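Local coordinates for ebony (Drosophila melanogaster, PDB 6DYM), which probably joins beta-alanine to amines such as dopamine and histamine, as a nonribosomal peptide synthetase of which this chain is the atypical C-terminal condensation domain, at residues Leu2-Val7 with Met140-His145; Glu12-Val17 with Asp50-Leu55; Asp80-Pro85 with Pro106-Tyr111; Asn186-Val189 with Arg195-Gly198. All blocks are in the same frame, centred on the assembly; numbering follows the deposited sequence.

Interaction 1. Residues Leu2-Val7 with Met140-His145; sequences LKMEAV and MHFMEH
M4 lies over one face of the F142 ring. Its CB is the atom centred on the ring. M4 CB stands 3.8 Å from the centroid of the F142 ring, only 3° off the ring normal, which makes a CH-pi contact over the ring centre. The rest of M4 then runs back along F142 toward the helix, so the two side chains pass each other in opposite directions. M4 CG stands beside the backbone N (chi1 -76°), and the chain bends at chi3. The bend brings the methyl to the root of the phenylalanine, with M4 CE 3.7 Å from F142 CB. The sulfur takes an oblique place. M4 SD is 4.6 Å from the centroid of the F142 ring, a Met-aromatic contact that is neither over the face nor at the edge. F142 reaches the strand because its CG is anti to the backbone N (chi1 -175°). Its far end meets the strand backbone. F142 CZ is 3.7 Å from M4 O, and A6 N lies in the ring plane at the edge, 3.7 Å from F142 CE2. A6 CB adds an apolar touch to F142 CE2 at 4.0 Å. The interface is van der Waals packing, and it lies at the surface. A bound calcium ion is about 7 Å from the side chain of M4. Strand 4-8 is an outermost strand of the sheet and pairs with strand 62-66. Helix 133-153 packs against the sheet, with M143 on V64 and on M125 of strand 119-127, while H141 touches L171 of helix 166-174.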
# COMPACT_ATOMS: atom_id res chain seq x y z
N LEU A 2 17.74 4.84 15.18
CA LEU A 2 16.98 5.68 14.26
C LEU A 2 15.83 6.35 15.00
O LEU A 2 15.01 5.68 15.62
CB LEU A 2 16.46 4.84 13.10
CG LEU A 2 15.73 5.59 11.98
CD1 LEU A 2 16.60 6.70 11.41
CD2 LEU A 2 15.31 4.62 10.88
N LYS A 3 15.79 7.68 14.95
CA LYS A 3 14.73 8.46 15.59
C LYS A 3 13.81 9.01 14.51
O LYS A 3 14.28 9.64 13.56
CB LYS A 3 15.32 9.59 16.43
CG LYS A 3 16.29 9.13 17.51
CD LYS A 3 15.55 8.62 18.74
CE LYS A 3 16.43 8.70 19.97
NZ LYS A 3 15.64 8.69 21.23
N MET A 4 12.51 8.79 14.68
CA MET A 4 11.55 9.07 13.62
C MET A 4 10.38 9.89 14.14
O MET A 4 10.04 9.86 15.32
CB MET A 4 11.02 7.77 13.00
CG MET A 4 12.00 7.09 12.06
SD MET A 4 11.50 5.40 11.69
CE MET A 4 11.77 4.61 13.27
N GLU A 5 9.75 10.61 13.22
CA GLU A 5 8.55 11.38 13.52
C GLU A 5 7.58 11.29 12.36
O GLU A 5 7.98 11.43 11.20
CB GLU A 5 8.89 12.84 13.81
CG GLU A 5 7.67 13.71 14.05
CD GLU A 5 8.02 15.17 14.21
OE1 GLU A 5 9.20 15.53 14.01
OE2 GLU A 5 7.12 15.97 14.53
N ALA A 6 6.30 11.06 12.67
CA ALA A 6 5.25 11.00 11.66
C ALA A 6 4.64 12.38 11.48
O ALA A 6 4.19 12.99 12.46
CB ALA A 6 4.18 9.99 12.06
N VAL A 7 4.60 12.85 10.24
CA VAL A 7 4.11 14.19 9.92
C VAL A 7 2.99 14.07 8.89
O VAL A 7 3.17 13.37 7.88
CB VAL A 7 5.25 15.08 9.41
CG1 VAL A 7 4.71 16.35 8.78
CG2 VAL A 7 6.21 15.41 10.55
N MET A 140 9.42 0.42 9.01
CA MET A 140 8.18 -0.33 8.81
C MET A 140 7.42 -0.50 10.12
O MET A 140 6.21 -0.29 10.18
CB MET A 140 8.49 -1.69 8.18
CG MET A 140 8.96 -1.61 6.74
SD MET A 140 7.71 -0.91 5.63
CE MET A 140 6.70 -2.36 5.32
N HIS A 141 8.13 -0.90 11.19
CA HIS A 141 7.49 -1.00 12.50
C HIS A 141 6.87 0.33 12.92
O HIS A 141 5.77 0.38 13.46
CB HIS A 141 8.50 -1.46 13.56
CG HIS A 141 8.70 -2.95 13.62
ND1 HIS A 141 7.72 -3.82 14.04
CD2 HIS A 141 9.78 -3.72 13.33
CE1 HIS A 141 8.17 -5.06 13.99
NE2 HIS A 141 9.42 -5.03 13.56
N PHE A 142 7.58 1.43 12.65
CA PHE A 142 7.10 2.75 13.04
C PHE A 142 5.84 3.14 12.27
O PHE A 142 4.86 3.63 12.85
CB PHE A 142 8.21 3.79 12.83
CG PHE A 142 7.86 5.17 13.31
CD1 PHE A 142 8.04 5.52 14.64
CD2 PHE A 142 7.39 6.12 12.43
CE1 PHE A 142 7.73 6.80 15.08
CE2 PHE A 142 7.08 7.40 12.86
CZ PHE A 142 7.25 7.74 14.19
N MET A 143 5.84 2.94 10.95
CA MET A 143 4.66 3.27 10.16
C MET A 143 3.49 2.36 10.50
O MET A 143 2.34 2.81 10.52
CB MET A 143 4.98 3.16 8.67
CG MET A 143 6.08 4.08 8.22
SD MET A 143 6.08 4.23 6.44
CE MET A 143 6.95 2.75 5.96
N GLU A 144 3.76 1.09 10.75
CA GLU A 144 2.70 0.18 11.16
C GLU A 144 2.05 0.65 12.45
O GLU A 144 0.82 0.60 12.61
CB GLU A 144 3.28 -1.22 11.31
CG GLU A 144 2.32 -2.26 11.81
CD GLU A 144 0.99 -2.25 11.09
OE1 GLU A 144 -0.05 -2.30 11.79
OE2 GLU A 144 0.99 -2.19 9.85
N HIS A 145 2.87 1.10 13.40
CA HIS A 145 2.37 1.62 14.67
C HIS A 145 1.59 2.91 14.47
O HIS A 145 0.57 3.12 15.14
CB HIS A 145 3.55 1.83 15.63
CG HIS A 145 3.19 2.45 16.95
ND1 HIS A 145 3.09 3.82 17.13
CD2 HIS A 145 2.94 1.90 18.16
CE1 HIS A 145 2.78 4.07 18.39
NE2 HIS A 145 2.69 2.92 19.04

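Interaction 2. Residues Glu12-Val17 with Asp50-Leu55; sequences EHRQEV and DIWNVL
W52 NE1 donates a hydrogen bond to L11 O, just ahead of the residues on which its indole rests, and R14 CB lies 3.7 Å from the same nitrogen. R14 covers one face of W52. Its CG sits 3.6 Å from the centroid of the five-membered ring of W52, 9° off the ring normal, a CH-pi contact. R14 CA also lies over this face, and R14 N is 3.4 Å from W52 CZ2. The R14 chain leaves with CG anti to the backbone N (chi1 -167°) and is extended as far as CD. It bends at chi3, which carries the guanidinium away, its plane nearly perpendicular to the indole, to where NH1 is bonded to N49 OD1. Topology and strand order fit the GNAT (N-acetyltransferase-like) fold, in which two helices follow the first strand. This contact joins those two, helix 14-25 and helix 41-58, through the indole. The six-membered ring of W52 meets H13 and V17. V17 CG1 is 3.8 Å from W52 CZ3, and V17 CG2 is 3.9 Å from W52 CH2. H13 CB comes to 4.0 Å from W52 CZ2, while its imidazole turns away. The helical bond from V17 N to H13 O, 2.9 Å, keeps these two residues one turn apart. Both ring nitrogens of H13 have partners, ND1 with R10 N and NE2 with Y65 OH, which should fix the ring rotation, and H13 and V17 also touch V63 of strand 62-66.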
# COMPACT_ATOMS: atom_id res chain seq x y z
N GLU A 12 3.58 20.05 -0.53
CA GLU A 12 4.96 20.16 -1.00
C GLU A 12 5.76 18.87 -0.84
O GLU A 12 6.94 18.85 -1.22
CB GLU A 12 5.66 21.31 -0.27
CG GLU A 12 6.10 20.98 1.14
CD GLU A 12 5.20 21.62 2.18
OE1 GLU A 12 4.03 21.93 1.84
OE2 GLU A 12 5.65 21.80 3.34
N HIS A 13 5.16 17.81 -0.29
CA HIS A 13 5.83 16.52 -0.14
C HIS A 13 5.78 15.68 -1.41
O HIS A 13 6.27 14.54 -1.38
CB HIS A 13 5.18 15.73 1.00
CG HIS A 13 5.52 16.24 2.37
ND1 HIS A 13 4.61 16.21 3.41
CD2 HIS A 13 6.65 16.78 2.87
CE1 HIS A 13 5.18 16.71 4.49
NE2 HIS A 13 6.41 17.07 4.19
N ARG A 14 5.22 16.20 -2.50
CA ARG A 14 4.85 15.37 -3.64
C ARG A 14 6.07 14.68 -4.25
O ARG A 14 6.05 13.46 -4.48
CB ARG A 14 4.13 16.21 -4.69
CG ARG A 14 3.43 15.41 -5.78
CD ARG A 14 2.90 16.33 -6.87
NE ARG A 14 3.95 17.25 -7.31
CZ ARG A 14 4.85 16.98 -8.24
NH1 ARG A 14 4.84 15.80 -8.86
NH2 ARG A 14 5.77 17.88 -8.56
N GLN A 15 7.13 15.44 -4.55
CA GLN A 15 8.27 14.84 -5.22
C GLN A 15 9.00 13.86 -4.31
O GLN A 15 9.44 12.80 -4.77
CB GLN A 15 9.23 15.92 -5.71
CG GLN A 15 10.27 15.38 -6.69
CD GLN A 15 9.63 14.72 -7.90
OE1 GLN A 15 8.76 15.31 -8.55
NE2 GLN A 15 10.04 13.50 -8.19
N GLU A 16 9.14 14.19 -3.03
CA GLU A 16 9.77 13.27 -2.10
C GLU A 16 8.97 11.98 -1.98
O GLU A 16 9.54 10.89 -1.96
CB GLU A 16 9.94 13.95 -0.73
CG GLU A 16 10.97 15.07 -0.72
CD GLU A 16 10.81 16.02 0.46
OE1 GLU A 16 9.94 16.92 0.39
OE2 GLU A 16 11.56 15.87 1.45
N VAL A 17 7.64 12.09 -1.91
CA VAL A 17 6.80 10.90 -1.83
C VAL A 17 6.88 10.09 -3.12
O VAL A 17 6.96 8.85 -3.09
CB VAL A 17 5.35 11.30 -1.49
CG1 VAL A 17 4.38 10.16 -1.83
CG2 VAL A 17 5.24 11.69 -0.03
N ASP A 50 -2.00 12.15 -10.17
CA ASP A 50 -3.43 12.28 -10.43
C ASP A 50 -4.24 12.37 -9.14
O ASP A 50 -5.30 13.01 -9.12
CB ASP A 50 -3.92 11.10 -11.27
CG ASP A 50 -3.72 11.33 -12.75
OD1 ASP A 50 -3.22 12.41 -13.13
OD2 ASP A 50 -4.06 10.42 -13.55
N ILE A 51 -3.77 11.74 -8.06
CA ILE A 51 -4.51 11.70 -6.80
C ILE A 51 -3.92 12.62 -5.74
O ILE A 51 -4.47 12.68 -4.63
CB ILE A 51 -4.62 10.26 -6.26
CG1 ILE A 51 -3.24 9.75 -5.84
CG2 ILE A 51 -5.23 9.35 -7.30
CD1 ILE A 51 -3.27 8.43 -5.07
N TRP A 52 -2.85 13.35 -6.05
CA TRP A 52 -2.05 13.97 -5.00
C TRP A 52 -2.87 14.94 -4.15
O TRP A 52 -2.80 14.91 -2.92
CB TRP A 52 -0.84 14.68 -5.59
CG TRP A 52 -0.04 15.31 -4.50
CD1 TRP A 52 0.06 16.64 -4.22
CD2 TRP A 52 0.72 14.63 -3.50
NE1 TRP A 52 0.86 16.83 -3.12
CE2 TRP A 52 1.28 15.61 -2.66
CE3 TRP A 52 1.00 13.29 -3.24
CZ2 TRP A 52 2.09 15.29 -1.58
CZ3 TRP A 52 1.81 12.97 -2.17
CH2 TRP A 52 2.35 13.96 -1.35
N ASN A 53 -3.65 15.81 -4.80
CA ASN A 53 -4.38 16.83 -4.04
C ASN A 53 -5.41 16.19 -3.12
O ASN A 53 -5.50 16.53 -1.93
CB ASN A 53 -5.03 17.83 -4.99
CG ASN A 53 -4.01 18.71 -5.70
OD1 ASN A 53 -3.84 18.62 -6.92
ND2 ASN A 53 -3.33 19.56 -4.95
N VAL A 54 -6.20 15.25 -3.65
CA VAL A 54 -7.18 14.53 -2.83
C VAL A 54 -6.48 13.77 -1.71
O VAL A 54 -6.97 13.73 -0.57
CB VAL A 54 -8.02 13.59 -3.71
CG1 VAL A 54 -9.02 12.82 -2.86
CG2 VAL A 54 -8.71 14.38 -4.80
N LEU A 55 -5.33 13.17 -2.00
CA LEU A 55 -4.59 12.42 -0.99
C LEU A 55 -4.22 13.31 0.19
O LEU A 55 -4.40 12.92 1.35
CB LEU A 55 -3.34 11.81 -1.62
CG LEU A 55 -2.56 10.73 -0.87
CD1 LEU A 55 -3.43 9.52 -0.59
CD2 LEU A 55 -1.34 10.33 -1.68

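Interaction 3. Residues Asp80-Pro85 with Pro106-Tyr111; sequences DARNEP and PIRDNY
Two arginines hold one carboxylate oxygen, D109 OD1, from opposite faces of the carboxylate plane. R82 NH2 comes to D109 OD1 at 2.9 Å across the contact, and R108 NE to the same oxygen at 2.7 Å. R108 grips D109 side-on, because its NH2 also reaches D109 OD2, at 2.9 Å. The carboxylate and the R82 guanidinium are turned 34° apart, yet D109 OD1 lies near the plane of that guanidinium. The two guanidinium planes are almost perpendicular. R82 reaches the helix because its chain is extended from CG to NE. Its other terminal nitrogen, NH1, donates to R108 O at 2.8 Å, coming from above the carbonyl plane, and also to P113 O. These bonds fix the R82 guanidinium. The shared carboxylate probably offsets part of the charge of the two arginines, and E101 is a second acidic partner of R108 NH2. Alongside, A81 CB packs 4.3 Å from R108 CD, and both side chains touch I119. The base of R82 is set by its own loop: R82 N donates to D80 OD1 at 2.9 Å. The arrangement is a surface salt-bridge network of R82, R108 and D109. It ties helix 93-111 to an Asx turn within a type I beta turn, D80 to N83, at the start of the connection from strand 71-80.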
# COMPACT_ATOMS: atom_id res chain seq x y z
N ASP A 80 -10.00 6.31 3.07
CA ASP A 80 -11.23 5.61 3.41
C ASP A 80 -11.56 4.65 2.28
O ASP A 80 -11.74 5.08 1.13
CB ASP A 80 -12.35 6.62 3.63
CG ASP A 80 -13.65 5.99 4.12
OD1 ASP A 80 -13.90 4.80 3.84
OD2 ASP A 80 -14.42 6.69 4.80
N ALA A 81 -11.63 3.35 2.59
CA ALA A 81 -11.85 2.36 1.55
C ALA A 81 -13.13 2.63 0.76
O ALA A 81 -13.22 2.25 -0.41
CB ALA A 81 -11.90 0.96 2.16
N ARG A 82 -14.11 3.28 1.37
CA ARG A 82 -15.38 3.58 0.72
C ARG A 82 -15.46 5.02 0.22
O ARG A 82 -16.56 5.53 -0.04
CB ARG A 82 -16.54 3.28 1.68
CG ARG A 82 -16.52 1.86 2.24
CD ARG A 82 -17.88 1.48 2.81
NE ARG A 82 -17.88 0.16 3.46
CZ ARG A 82 -17.88 -0.99 2.80
NH1 ARG A 82 -17.91 -2.14 3.46
NH2 ARG A 82 -17.86 -1.00 1.47
N ASN A 83 -14.31 5.68 0.06
CA ASN A 83 -14.28 7.09 -0.35
C ASN A 83 -12.96 7.38 -1.06
O ASN A 83 -12.28 8.37 -0.77
CB ASN A 83 -14.49 8.01 0.85
CG ASN A 83 -14.84 9.43 0.44
OD1 ASN A 83 -15.47 9.65 -0.59
ND2 ASN A 83 -14.43 10.40 1.25
N GLU A 84 -12.58 6.52 -1.99
CA GLU A 84 -11.34 6.54 -2.76
C GLU A 84 -11.55 7.20 -4.11
O GLU A 84 -12.57 6.98 -4.76
CB GLU A 84 -10.81 5.12 -2.98
CG GLU A 84 -9.96 4.63 -1.84
CD GLU A 84 -9.23 3.33 -2.13
OE1 GLU A 84 -9.31 2.83 -3.27
OE2 GLU A 84 -8.57 2.81 -1.21
N PRO A 85 -10.59 8.02 -4.55
CA PRO A 85 -10.73 8.70 -5.84
C PRO A 85 -10.80 7.70 -6.99
O PRO A 85 -10.26 6.60 -6.91
CB PRO A 85 -9.48 9.58 -5.93
CG PRO A 85 -8.51 8.98 -4.95
CD PRO A 85 -9.36 8.43 -3.85
N PRO A 106 -15.01 -8.45 -2.97
CA PRO A 106 -16.02 -9.31 -2.34
C PRO A 106 -15.97 -9.30 -0.82
O PRO A 106 -17.01 -9.36 -0.16
CB PRO A 106 -15.69 -10.70 -2.90
CG PRO A 106 -15.04 -10.42 -4.22
CD PRO A 106 -14.27 -9.15 -4.03
N ILE A 107 -14.77 -9.22 -0.25
CA ILE A 107 -14.64 -9.20 1.21
C ILE A 107 -15.07 -7.85 1.77
O ILE A 107 -15.87 -7.78 2.71
CB ILE A 107 -13.19 -9.54 1.61
CG1 ILE A 107 -12.86 -10.98 1.19
CG2 ILE A 107 -12.99 -9.30 3.09
CD1 ILE A 107 -11.39 -11.35 1.34
N ARG A 108 -14.55 -6.77 1.20
CA ARG A 108 -14.85 -5.42 1.69
C ARG A 108 -16.35 -5.15 1.71
O ARG A 108 -16.88 -4.60 2.68
CB ARG A 108 -14.14 -4.39 0.82
CG ARG A 108 -14.55 -2.95 1.09
CD ARG A 108 -14.11 -2.03 -0.04
NE ARG A 108 -14.83 -2.32 -1.27
CZ ARG A 108 -14.25 -2.59 -2.44
NH1 ARG A 108 -12.93 -2.62 -2.53
NH2 ARG A 108 -14.99 -2.85 -3.51
N ASP A 109 -17.05 -5.50 0.63
CA ASP A 109 -18.43 -5.06 0.48
C ASP A 109 -19.44 -6.02 1.09
O ASP A 109 -20.62 -5.67 1.18
CB ASP A 109 -18.74 -4.83 -1.00
CG ASP A 109 -17.91 -3.69 -1.57
OD1 ASP A 109 -17.43 -2.87 -0.77
OD2 ASP A 109 -17.74 -3.61 -2.81
N ASN A 110 -19.02 -7.20 1.55
CA ASN A 110 -19.95 -8.17 2.11
C ASN A 110 -19.65 -8.59 3.53
O ASN A 110 -20.54 -9.13 4.19
CB ASN A 110 -20.01 -9.42 1.22
CG ASN A 110 -20.52 -9.12 -0.16
OD1 ASN A 110 -21.72 -8.92 -0.35
ND2 ASN A 110 -19.62 -9.07 -1.13
N TYR A 111 -18.43 -8.38 4.03
CA TYR A 111 -18.07 -8.81 5.38
C TYR A 111 -17.58 -7.69 6.29
O TYR A 111 -17.59 -7.88 7.51
CB TYR A 111 -16.98 -9.89 5.32
CG TYR A 111 -17.49 -11.23 4.87
CD1 TYR A 111 -17.21 -11.72 3.60
CD2 TYR A 111 -18.29 -12.01 5.71
CE1 TYR A 111 -17.69 -12.96 3.18
CE2 TYR A 111 -18.77 -13.24 5.30
CZ TYR A 111 -18.47 -13.71 4.04
OH TYR A 111 -18.95 -14.94 3.64

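Interaction 4. Residues Asn186-Val189 with Arg195-Gly198; sequences NEYV and RPFG
The type I beta turn R195 to G198 folds back onto N186-V189 within the long connection between strands 178-184 and 205-212. R195 supplies the direct hydrogen bond: R195 NH1 donates to N186 O at 2.7 Å. The bond is bent, with an angle of 141° at the hydrogen. The R195 chain bends at chi3 (-71°), which brings NH1 nearly end-on to the N186 carbonyl, with the oxygen at the guanidinium edge. A water makes a second link. It donates to Y188 O at 2.7 Å and accepts from F197 N at 2.9 Å, so it bridges the two backbones. Y188 O also receives a CA-H...O contact from R195 CA, 3.3 Å away. A similar contact runs from N186 CA to F197 O. The two strands joined here are antiparallel neighbours at one margin of the sheet, whose strand order, 1-2-3-4-5-7-6, fits the GNAT fold. P196 and F197 of the turn pack with Y188 on the apolar side of the contact. P196 CG approaches the edge of the Y188 ring, 4.1 Å from Y188 CD2. The same P196 carbon lies over the centre of the F197 ring. F197 CE2 meets Y188 CD2 obliquely at 3.9 Å, so each of the three groups touches the other two. The turn itself is closed by G198 N to R195 O, 2.8 Å. The N186 amide is used beyond the contact: OD1 accepts from Q184, and ND2 donates to D202 and to A200 O. F99 meets both aromatic rings, and F102 meets Y188 edge-to-face.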
# COMPACT_ATOMS: atom_id res chain seq x y z
N ASN A 186 -0.56 -16.85 -9.06
CA ASN A 186 -0.46 -17.42 -10.40
C ASN A 186 -1.75 -18.11 -10.86
O ASN A 186 -1.78 -18.64 -11.97
CB ASN A 186 0.73 -18.39 -10.51
CG ASN A 186 0.59 -19.65 -9.66
OD1 ASN A 186 -0.51 -20.07 -9.29
ND2 ASN A 186 1.73 -20.26 -9.34
N GLU A 187 -2.80 -18.10 -10.04
CA GLU A 187 -4.09 -18.63 -10.45
C GLU A 187 -5.05 -17.54 -10.92
O GLU A 187 -6.14 -17.86 -11.40
CB GLU A 187 -4.74 -19.41 -9.30
CG GLU A 187 -3.88 -20.56 -8.77
CD GLU A 187 -4.17 -21.88 -9.46
OE1 GLU A 187 -3.89 -22.93 -8.85
OE2 GLU A 187 -4.67 -21.87 -10.61
N TYR A 188 -4.68 -16.26 -10.81
CA TYR A 188 -5.58 -15.20 -11.23
C TYR A 188 -5.67 -15.13 -12.75
O TYR A 188 -4.65 -15.13 -13.44
CB TYR A 188 -5.12 -13.85 -10.67
CG TYR A 188 -5.98 -12.71 -11.18
CD1 TYR A 188 -7.30 -12.58 -10.78
CD2 TYR A 188 -5.47 -11.78 -12.09
CE1 TYR A 188 -8.10 -11.55 -11.26
CE2 TYR A 188 -6.26 -10.74 -12.56
CZ TYR A 188 -7.58 -10.64 -12.15
OH TYR A 188 -8.37 -9.62 -12.61
N VAL A 189 -6.90 -15.06 -13.26
CA VAL A 189 -7.16 -15.02 -14.69
C VAL A 189 -7.63 -13.62 -15.07
O VAL A 189 -8.53 -13.08 -14.43
CB VAL A 189 -8.21 -16.07 -15.12
CG1 VAL A 189 -8.25 -16.17 -16.64
CG2 VAL A 189 -7.90 -17.41 -14.49
N ARG A 195 -3.26 -15.68 -17.58
CA ARG A 195 -2.88 -15.50 -16.19
C ARG A 195 -1.67 -14.57 -16.13
O ARG A 195 -0.54 -15.03 -16.32
CB ARG A 195 -2.59 -16.84 -15.51
CG ARG A 195 -3.73 -17.83 -15.69
CD ARG A 195 -3.45 -19.20 -15.07
NE ARG A 195 -2.44 -19.95 -15.81
CZ ARG A 195 -1.33 -20.44 -15.27
NH1 ARG A 195 -1.07 -20.27 -13.98
NH2 ARG A 195 -0.46 -21.11 -16.03
N PRO A 196 -1.86 -13.28 -15.88
CA PRO A 196 -0.73 -12.33 -15.99
C PRO A 196 0.41 -12.60 -15.02
O PRO A 196 1.56 -12.26 -15.33
CB PRO A 196 -1.39 -10.97 -15.72
CG PRO A 196 -2.67 -11.28 -15.01
CD PRO A 196 -3.12 -12.61 -15.54
N PHE A 197 0.13 -13.20 -13.86
CA PHE A 197 1.16 -13.63 -12.93
C PHE A 197 1.39 -15.14 -12.98
O PHE A 197 1.86 -15.73 -12.00
CB PHE A 197 0.82 -13.19 -11.50
CG PHE A 197 0.09 -11.87 -11.42
CD1 PHE A 197 0.71 -10.69 -11.81
CD2 PHE A 197 -1.22 -11.82 -10.97
CE1 PHE A 197 0.03 -9.48 -11.74
CE2 PHE A 197 -1.91 -10.60 -10.90
CZ PHE A 197 -1.28 -9.43 -11.29
N GLY A 198 1.06 -15.77 -14.12
CA GLY A 198 1.09 -17.22 -14.19
C GLY A 198 2.48 -17.82 -14.02
O GLY A 198 2.61 -18.96 -13.57
O HOH W 1 -2.02 -14.77 -12.78

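Overall arrangement
Interaction 2 is the buried one. Interactions 1 and 3 lie at the surface, and interaction 4 is partly buried. Interactions 1 and 2 share a chemistry although they differ in burial: both set an aromatic ring against an aliphatic chain, one joining an outer strand to a helix and the other two helices. Interaction 3 relies on charge. Interaction 4 mixes an arginine bond to a backbone carbonyl, a bridging water and aromatic-proline packing. Interactions 2 and 3 touch, through I51 CG2 and P85 CG at 4.1 Å. Interactions 3 and 4 both involve helix 93-111, which carries R108 and D109 as well as F99 and F102. Interactions 1 and 4 lie on opposite sides of the chain's centre, their centres about 35 Å apart.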